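Local coordinates for protein PlyP35 (Listeria phage P35, PDB 6S3Y) that probably binds the Listeria cell wall as the C-terminal targeting part of a phage endolysin, at residues R59-S71 and V78-D90. Residues are numbered along the deposited sequence; the frame is centred on the assembly and turned at random.
Sequences RGYIYHSMAKVTS and VNATINAHAFCWD
Met66, present as selenomethionine, lays its methyl CE over one face of the His85 imidazole, 4.1 Å from the ring centroid. Beyond CG the chain runs fully extended (chi2 169°, chi3 -180°), which carries this long, flexible side chain across the ring and on to Phe87, an apolar reach well suited to a buried site. At its backbone, Met66 O accepts a hydrogen bond from Asn83 N, while Asn83 ND2 donates a nearly straight one, 3.0 Å, to Ser65 O; a side-chain amide can thus continue the pairing just past the end of the strand. From here 67-71 and 78-82 form a twisted antiparallel beta hairpin within a larger curled sheet, where 78-89 also pairs with 36-41 and 99-103. Thr81 N bonds Lys68 O at 2.8 Å, and the aliphatic part of the lysine lies alongside the beta-branched threonine, Lys68 CE to Thr81 CB 4.0 Å. Farther on, Thr70 and Ser71 both face Asn79 in a classic beta bulge: Asn79 O takes Thr70 N at 2.9 Å and, weakly, Ser71 N, while Asn79 N donates to Ser71 O. Hydroxyls suit Thr70 and Thr81, whose OG1 atoms share a water. At the other end, the edge of buried Phe87 meets the face of buried Tyr63 in a T-shaped stack, planes at 86°, Phe87 CZ 3.5 Å from Tyr63 CE2.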
ATOM      1  N   ARG A  59     -11.185  -3.490  12.197  1.00 20.03           N
ATOM      2  CA  ARG A  59     -11.555  -2.790  10.951  1.00 17.78           C
ATOM      3  C   ARG A  59     -10.274  -2.367  10.226  1.00 16.46           C
ATOM      4  O   ARG A  59      -9.322  -1.931  10.881  1.00 17.62           O
ATOM      5  CB  ARG A  59     -12.466  -1.593  11.239  1.00 18.00           C
ATOM      6  CG  ARG A  59     -12.862  -0.828   9.991  1.00 18.60           C
ATOM      7  CD  ARG A  59     -14.083   0.046  10.193  1.00 19.56           C
ATOM      8  NE  ARG A  59     -15.268  -0.726  10.522  1.00 20.85           N
ATOM      9  CZ  ARG A  59     -16.051  -1.334   9.649  1.00 20.35           C
ATOM     10  NH1 ARG A  59     -15.779  -1.334   8.359  1.00 19.42           N
ATOM     11  NH2 ARG A  59     -17.090  -2.016  10.092  1.00 21.29           N
ATOM     12  N   GLY A  60     -10.286  -2.448   8.908  1.00 14.41           N
ATOM     13  CA  GLY A  60      -9.210  -1.901   8.076  1.00 12.95           C
ATOM     14  C   GLY A  60      -9.744  -1.169   6.869  1.00 12.50           C
ATOM     15  O   GLY A  60     -10.971  -1.170   6.629  1.00 13.65           O
ATOM     16  N   TYR A  61      -8.814  -0.554   6.137  1.00 11.72           N
ATOM     17  CA  TYR A  61      -9.094   0.305   4.975  1.00 12.33           C
ATOM     18  C   TYR A  61      -8.075  -0.031   3.885  1.00 12.53           C
ATOM     19  O   TYR A  61      -6.878  -0.089   4.184  1.00 13.58           O
ATOM     20  CB  TYR A  61      -8.985   1.780   5.387  1.00 12.15           C
ATOM     21  CG  TYR A  61      -9.933   2.169   6.491  1.00 11.97           C
ATOM     22  CD1 TYR A  61      -9.591   2.000   7.822  1.00 14.08           C
ATOM     23  CD2 TYR A  61     -11.181   2.676   6.197  1.00 12.54           C
ATOM     24  CE1 TYR A  61     -10.481   2.322   8.848  1.00 14.77           C
ATOM     25  CE2 TYR A  61     -12.076   3.027   7.196  1.00 13.37           C
ATOM     26  CZ  TYR A  61     -11.725   2.839   8.529  1.00 14.17           C
ATOM     27  OH  TYR A  61     -12.573   3.136   9.551  1.00 17.45           O
ATOM     28  N   ILE A  62      -8.537  -0.158   2.649  1.00 13.13           N
ATOM     29  CA  ILE A  62      -7.632  -0.467   1.528  1.00 13.86           C
ATOM     30  C   ILE A  62      -7.980   0.423   0.342  1.00 15.31           C
ATOM     31  O   ILE A  62      -9.169   0.638   0.049  1.00 14.52           O
ATOM     32  CB  ILE A  62      -7.655  -1.984   1.207  1.00 14.51           C
ATOM     33  CG1 ILE A  62      -6.637  -2.313   0.116  1.00 15.75           C
ATOM     34  CG2 ILE A  62      -9.045  -2.462   0.851  1.00 14.06           C
ATOM     35  CD1 ILE A  62      -6.238  -3.780   0.079  1.00 16.53           C
ATOM     36  N   TYR A  63      -6.950   0.931  -0.321  1.00 14.57           N
ATOM     37  CA  TYR A  63      -7.090   1.919  -1.414  1.00 15.48           C
ATOM     38  C   TYR A  63      -7.736   1.256  -2.616  1.00 15.54           C
ATOM     39  O   TYR A  63      -7.486   0.066  -2.846  1.00 16.41           O
ATOM     40  CB  TYR A  63      -5.708   2.505  -1.671  1.00 16.38           C
ATOM     41  CG  TYR A  63      -5.679   3.697  -2.586  1.00 18.64           C
ATOM     42  CD1 TYR A  63      -5.830   4.979  -2.086  1.00 20.28           C
ATOM     43  CD2 TYR A  63      -5.453   3.546  -3.941  1.00 19.39           C
ATOM     44  CE1 TYR A  63      -5.732   6.095  -2.908  1.00 20.40           C
ATOM     45  CE2 TYR A  63      -5.348   4.645  -4.775  1.00 20.78           C
ATOM     46  CZ  TYR A  63      -5.481   5.923  -4.254  1.00 20.79           C
ATOM     47  OH  TYR A  63      -5.409   6.993  -5.085  1.00 25.79           O
ATOM     48  N   HIS A  64      -8.558   1.985  -3.357  1.00 14.78           N
ATOM     49  CA  HIS A  64      -9.523   1.431  -4.347  1.00 16.10           C
ATOM     50  C   HIS A  64      -8.787   0.648  -5.437  1.00 17.08           C
ATOM     51  O   HIS A  64      -9.332  -0.375  -5.890  1.00 15.03           O
ATOM     52  CB  HIS A  64     -10.397   2.539  -4.928  1.00 18.17           C
ATOM     53  CG  HIS A  64      -9.706   3.406  -5.912  1.00 18.91           C
ATOM     54  ND1 HIS A  64      -8.734   4.353  -5.561  1.00 21.93           N
ATOM     55  CD2 HIS A  64      -9.815   3.445  -7.241  1.00 18.58           C
ATOM     56  CE1 HIS A  64      -8.299   4.948  -6.646  1.00 19.67           C
ATOM     57  NE2 HIS A  64      -8.948   4.420  -7.686  1.00 25.25           N
ATOM     58  N   SER A  65      -7.584   1.081  -5.840  1.00 16.85           N
ATOM     59  CA  SER A  65      -6.847   0.417  -6.955  1.00 17.26           C
ATOM     60  C   SER A  65      -6.246  -0.910  -6.504  1.00 17.41           C
ATOM     61  O   SER A  65      -5.770  -1.673  -7.319  1.00 15.97           O
ATOM     62  CB  SER A  65      -5.844   1.350  -7.562  1.00 19.25           C
ATOM     63  OG  SER A  65      -4.849   1.723  -6.619  1.00 19.71           O
HETATM   64  N   MSE A  66      -6.267  -1.218  -5.194  1.00 16.83           N
HETATM   65  CA  MSE A  66      -5.785  -2.499  -4.696  1.00 16.05           C
HETATM   66  C   MSE A  66      -6.914  -3.528  -4.507  1.00 16.77           C
HETATM   67  O   MSE A  66      -6.664  -4.625  -3.997  1.00 14.92           O
HETATM   68  CB  MSE A  66      -5.018  -2.304  -3.396  1.00 16.57           C
HETATM   69  CG  MSE A  66      -3.866  -1.365  -3.550  1.00 16.90           C
HETATM   70 SE   MSE A  66      -3.148  -0.877  -1.843  0.97 17.89          SE
HETATM   71  CE  MSE A  66      -1.708   0.320  -2.416  1.00 18.03           C
ATOM     72  N   ALA A  67      -8.136  -3.197  -4.922  1.00 17.03           N
ATOM     73  CA  ALA A  67      -9.265  -4.098  -4.764  1.00 19.41           C
ATOM     74  C   ALA A  67     -10.109  -4.102  -6.035  1.00 20.96           C
ATOM     75  O   ALA A  67     -10.646  -3.058  -6.402  1.00 25.45           O
ATOM     76  CB  ALA A  67     -10.121  -3.716  -3.573  1.00 21.14           C
ATOM     77  N   LYS A  68     -10.232  -5.264  -6.661  1.00 22.52           N
ATOM     78  CA  LYS A  68     -11.018  -5.475  -7.898  1.00 25.45           C
ATOM     79  C   LYS A  68     -12.354  -6.102  -7.490  1.00 20.20           C
ATOM     80  O   LYS A  68     -12.338  -7.247  -7.013  1.00 19.41           O
ATOM     81  CB  LYS A  68     -10.188  -6.360  -8.845  1.00 28.62           C
ATOM     82  CG  LYS A  68     -10.793  -6.627 -10.206  1.00 39.86           C
ATOM     83  CD  LYS A  68      -9.946  -7.619 -11.007  1.00 46.08           C
ATOM     84  CE  LYS A  68      -9.846  -8.963 -10.302  1.00 50.41           C
ATOM     85  NZ  LYS A  68      -9.073  -9.975 -11.055  1.00 52.49           N
ATOM     86  N   VAL A  69     -13.450  -5.377  -7.641  1.00 20.27           N
ATOM     87  CA  VAL A  69     -14.811  -5.844  -7.234  1.00 19.94           C
ATOM     88  C   VAL A  69     -15.335  -6.828  -8.310  1.00 17.62           C
ATOM     89  O   VAL A  69     -15.398  -6.441  -9.467  1.00 15.68           O
ATOM     90  CB  VAL A  69     -15.791  -4.663  -7.066  1.00 21.87           C
ATOM     91  CG1 VAL A  69     -17.203  -5.147  -6.800  1.00 22.59           C
ATOM     92  CG2 VAL A  69     -15.387  -3.722  -5.985  1.00 24.16           C
ATOM     93  N   THR A  70     -15.672  -8.036  -7.912  1.00 17.10           N
ATOM     94  CA  THR A  70     -16.170  -9.125  -8.804  1.00 18.17           C
ATOM     95  C   THR A  70     -17.688  -9.306  -8.662  1.00 18.82           C
ATOM     96  O   THR A  70     -18.307  -9.748  -9.636  1.00 17.22           O
ATOM     97  CB  THR A  70     -15.373 -10.407  -8.553  1.00 17.09           C
ATOM     98  OG1 THR A  70     -15.524 -10.815  -7.185  1.00 16.96           O
ATOM     99  CG2 THR A  70     -13.887 -10.214  -8.801  1.00 18.12           C
ATOM    100  N   SER A  71     -18.284  -8.933  -7.521  1.00 19.59           N
ATOM    101  CA  SER A  71     -19.758  -9.007  -7.331  1.00 18.71           C
ATOM    102  C   SER A  71     -20.222  -8.077  -6.198  1.00 18.52           C
ATOM    103  O   SER A  71     -19.375  -7.691  -5.349  1.00 15.22           O
ATOM    104  CB  SER A  71     -20.192 -10.424  -7.077  1.00 16.64           C
ATOM    105  OG  SER A  71     -19.571 -10.938  -5.913  1.00 16.84           O
ATOM    106  N   VAL A  78     -19.279  -5.598  -1.010  1.00 21.08           N
ATOM    107  CA  VAL A  78     -18.802  -6.136  -2.306  1.00 18.38           C
ATOM    108  C   VAL A  78     -17.852  -7.305  -2.027  1.00 18.96           C
ATOM    109  O   VAL A  78     -17.251  -7.392  -0.912  1.00 16.47           O
ATOM    110  CB  VAL A  78     -18.143  -5.049  -3.172  1.00 17.89           C
ATOM    111  CG1 VAL A  78     -19.131  -3.982  -3.568  1.00 18.86           C
ATOM    112  CG2 VAL A  78     -16.944  -4.430  -2.498  1.00 19.04           C
ATOM    113  N   ASN A  79     -17.748  -8.209  -3.002  1.00 19.04           N
ATOM    114  CA  ASN A  79     -16.740  -9.295  -2.972  1.00 17.64           C
ATOM    115  C   ASN A  79     -15.633  -8.839  -3.922  1.00 16.21           C
ATOM    116  O   ASN A  79     -15.977  -8.365  -5.023  1.00 15.45           O
ATOM    117  CB  ASN A  79     -17.383 -10.632  -3.283  1.00 18.57           C
ATOM    118  CG  ASN A  79     -18.676 -10.824  -2.522  1.00 19.47           C
ATOM    119  OD1 ASN A  79     -18.726 -10.855  -1.282  1.00 18.83           O
ATOM    120  ND2 ASN A  79     -19.750 -10.900  -3.283  1.00 19.40           N
ATOM    121  N   ALA A  80     -14.384  -8.889  -3.477  1.00 16.13           N
ATOM    122  CA  ALA A  80     -13.264  -8.309  -4.242  1.00 17.24           C
ATOM    123  C   ALA A  80     -12.048  -9.220  -4.179  1.00 17.73           C
ATOM    124  O   ALA A  80     -11.907  -9.985  -3.191  1.00 18.31           O
ATOM    125  CB  ALA A  80     -12.908  -6.923  -3.731  1.00 16.66           C
ATOM    126  N   THR A  81     -11.191  -9.094  -5.184  1.00 17.11           N
ATOM    127  CA  THR A  81      -9.873  -9.749  -5.264  1.00 18.46           C
ATOM    128  C   THR A  81      -8.789  -8.689  -5.086  1.00 16.71           C
ATOM    129  O   THR A  81      -8.890  -7.646  -5.714  1.00 17.59           O
ATOM    130  CB  THR A  81      -9.746 -10.485  -6.612  1.00 18.40           C
ATOM    131  OG1 THR A  81     -10.804 -11.443  -6.622  1.00 19.31           O
ATOM    132  CG2 THR A  81      -8.392 -11.158  -6.780  1.00 20.67           C
ATOM    133  N   ILE A  82      -7.812  -8.937  -4.238  1.00 16.69           N
ATOM    134  CA  ILE A  82      -6.703  -7.976  -3.999  1.00 16.26           C
ATOM    135  C   ILE A  82      -5.805  -7.900  -5.233  1.00 18.26           C
ATOM    136  O   ILE A  82      -5.362  -8.956  -5.762  1.00 19.14           O
ATOM    137  CB  ILE A  82      -5.937  -8.327  -2.715  1.00 16.36           C
ATOM    138  CG1 ILE A  82      -6.878  -8.319  -1.516  1.00 16.47           C
ATOM    139  CG2 ILE A  82      -4.754  -7.399  -2.511  1.00 16.03           C
ATOM    140  CD1 ILE A  82      -7.791  -7.077  -1.460  1.00 17.28           C
ATOM    141  N   ASN A  83      -5.549  -6.673  -5.665  1.00 18.75           N
ATOM    142  CA  ASN A  83      -4.560  -6.287  -6.707  1.00 18.59           C
ATOM    143  C   ASN A  83      -3.377  -5.614  -6.009  1.00 19.38           C
ATOM    144  O   ASN A  83      -3.493  -4.434  -5.625  1.00 19.42           O
ATOM    145  CB  ASN A  83      -5.238  -5.404  -7.755  1.00 20.23           C
ATOM    146  CG  ASN A  83      -4.277  -4.910  -8.804  1.00 22.42           C
ATOM    147  OD1 ASN A  83      -3.709  -5.701  -9.530  1.00 23.69           O
ATOM    148  ND2 ASN A  83      -4.064  -3.610  -8.879  1.00 20.37           N
ATOM    149  N   ALA A  84      -2.310  -6.350  -5.793  1.00 18.35           N
ATOM    150  CA  ALA A  84      -1.102  -5.885  -5.089  1.00 18.73           C
ATOM    151  C   ALA A  84      -0.373  -4.819  -5.925  1.00 19.27           C
ATOM    152  O   ALA A  84      -0.120  -5.060  -7.083  1.00 19.51           O
ATOM    153  CB  ALA A  84      -0.215  -7.050  -4.732  1.00 20.18           C
ATOM    154  N   HIS A  85      -0.018  -3.713  -5.288  1.00 17.17           N
ATOM    155  CA  HIS A  85       0.894  -2.658  -5.831  1.00 17.85           C
ATOM    156  C   HIS A  85       1.221  -1.707  -4.692  1.00 17.21           C
ATOM    157  O   HIS A  85       0.550  -1.771  -3.636  1.00 17.07           O
ATOM    158  CB  HIS A  85       0.298  -1.925  -7.042  1.00 19.01           C
ATOM    159  CG  HIS A  85      -0.678  -0.843  -6.712  1.00 20.06           C
ATOM    160  ND1 HIS A  85      -2.043  -1.010  -6.889  1.00 22.20           N
ATOM    161  CD2 HIS A  85      -0.515   0.412  -6.206  1.00 20.36           C
ATOM    162  CE1 HIS A  85      -2.672   0.101  -6.552  1.00 21.48           C
ATOM    163  NE2 HIS A  85      -1.762   0.973  -6.120  1.00 22.55           N
ATOM    164  N   ALA A  86       2.235  -0.885  -4.870  1.00 15.87           N
ATOM    165  CA  ALA A  86       2.625   0.125  -3.870  1.00 14.35           C
ATOM    166  C   ALA A  86       2.568   1.502  -4.526  1.00 14.54           C
ATOM    167  O   ALA A  86       2.078   1.628  -5.689  1.00 15.82           O
ATOM    168  CB  ALA A  86       3.981  -0.227  -3.323  1.00 14.12           C
ATOM    169  N   PHE A  87       3.071   2.514  -3.838  1.00 15.25           N
ATOM    170  CA  PHE A  87       3.114   3.907  -4.315  1.00 15.90           C
ATOM    171  C   PHE A  87       4.442   4.509  -3.878  1.00 15.55           C
ATOM    172  O   PHE A  87       4.981   4.067  -2.834  1.00 14.65           O
ATOM    173  CB  PHE A  87       1.993   4.743  -3.718  1.00 16.84           C
ATOM    174  CG  PHE A  87       0.631   4.586  -4.342  1.00 16.28           C
ATOM    175  CD1 PHE A  87       0.441   4.790  -5.694  1.00 16.33           C
ATOM    176  CD2 PHE A  87      -0.471   4.296  -3.551  1.00 16.98           C
ATOM    177  CE1 PHE A  87      -0.820   4.700  -6.251  1.00 16.20           C
ATOM    178  CE2 PHE A  87      -1.738   4.213  -4.114  1.00 17.13           C
ATOM    179  CZ  PHE A  87      -1.916   4.402  -5.464  1.00 17.47           C
ATOM    180  N   CYS A  88       4.918   5.525  -4.611  1.00 14.51           N
ATOM    181  CA  CYS A  88       5.846   6.536  -4.041  1.00 14.83           C
ATOM    182  C   CYS A  88       5.272   7.920  -4.323  1.00 15.32           C
ATOM    183  O   CYS A  88       4.487   8.095  -5.317  1.00 14.05           O
ATOM    184  CB  CYS A  88       7.266   6.372  -4.562  1.00 16.21           C
ATOM    185  SG  CYS A  88       7.373   6.410  -6.367  1.00 17.27           S
ATOM    186  N   TRP A  89       5.615   8.880  -3.466  1.00 14.15           N
ATOM    187  CA  TRP A  89       5.013  10.231  -3.499  1.00 15.03           C
ATOM    188  C   TRP A  89       6.114  11.289  -3.593  1.00 15.05           C
ATOM    189  O   TRP A  89       7.182  11.086  -2.994  1.00 15.15           O
ATOM    190  CB  TRP A  89       4.192  10.444  -2.227  1.00 15.53           C
ATOM    191  CG  TRP A  89       2.925   9.635  -2.123  1.00 16.39           C
ATOM    192  CD1 TRP A  89       1.670  10.034  -2.438  1.00 17.23           C
ATOM    193  CD2 TRP A  89       2.797   8.319  -1.545  1.00 15.50           C
ATOM    194  NE1 TRP A  89       0.769   9.064  -2.116  1.00 17.53           N
ATOM    195  CE2 TRP A  89       1.428   7.999  -1.567  1.00 16.61           C
ATOM    196  CE3 TRP A  89       3.697   7.385  -1.009  1.00 15.24           C
ATOM    197  CZ2 TRP A  89       0.929   6.788  -1.088  1.00 16.84           C
ATOM    198  CZ3 TRP A  89       3.207   6.189  -0.528  1.00 17.74           C
ATOM    199  CH2 TRP A  89       1.847   5.897  -0.563  1.00 15.48           C
ATOM    200  N   ASP A  90       5.804  12.423  -4.211  1.00 15.50           N
ATOM    201  CA  ASP A  90       6.813  13.509  -4.344  1.00 19.12           C
ATOM    202  C   ASP A  90       6.859  14.328  -3.066  1.00 20.84           C
ATOM    203  O   ASP A  90       7.622  15.267  -3.028  1.00 19.52           O
ATOM    204  CB  ASP A  90       6.560  14.364  -5.562  1.00 20.24           C
ATOM    205  CG  ASP A  90       5.399  15.317  -5.487  1.00 22.77           C
ATOM    206  OD1 ASP A  90       4.508  15.125  -4.637  1.00 25.38           O
ATOM    207  OD2 ASP A  90       5.390  16.208  -6.335  1.00 23.05           O
TER
HETATM  208  O   HOH W   1     -13.497 -11.647  -5.701  1.00 21.15           O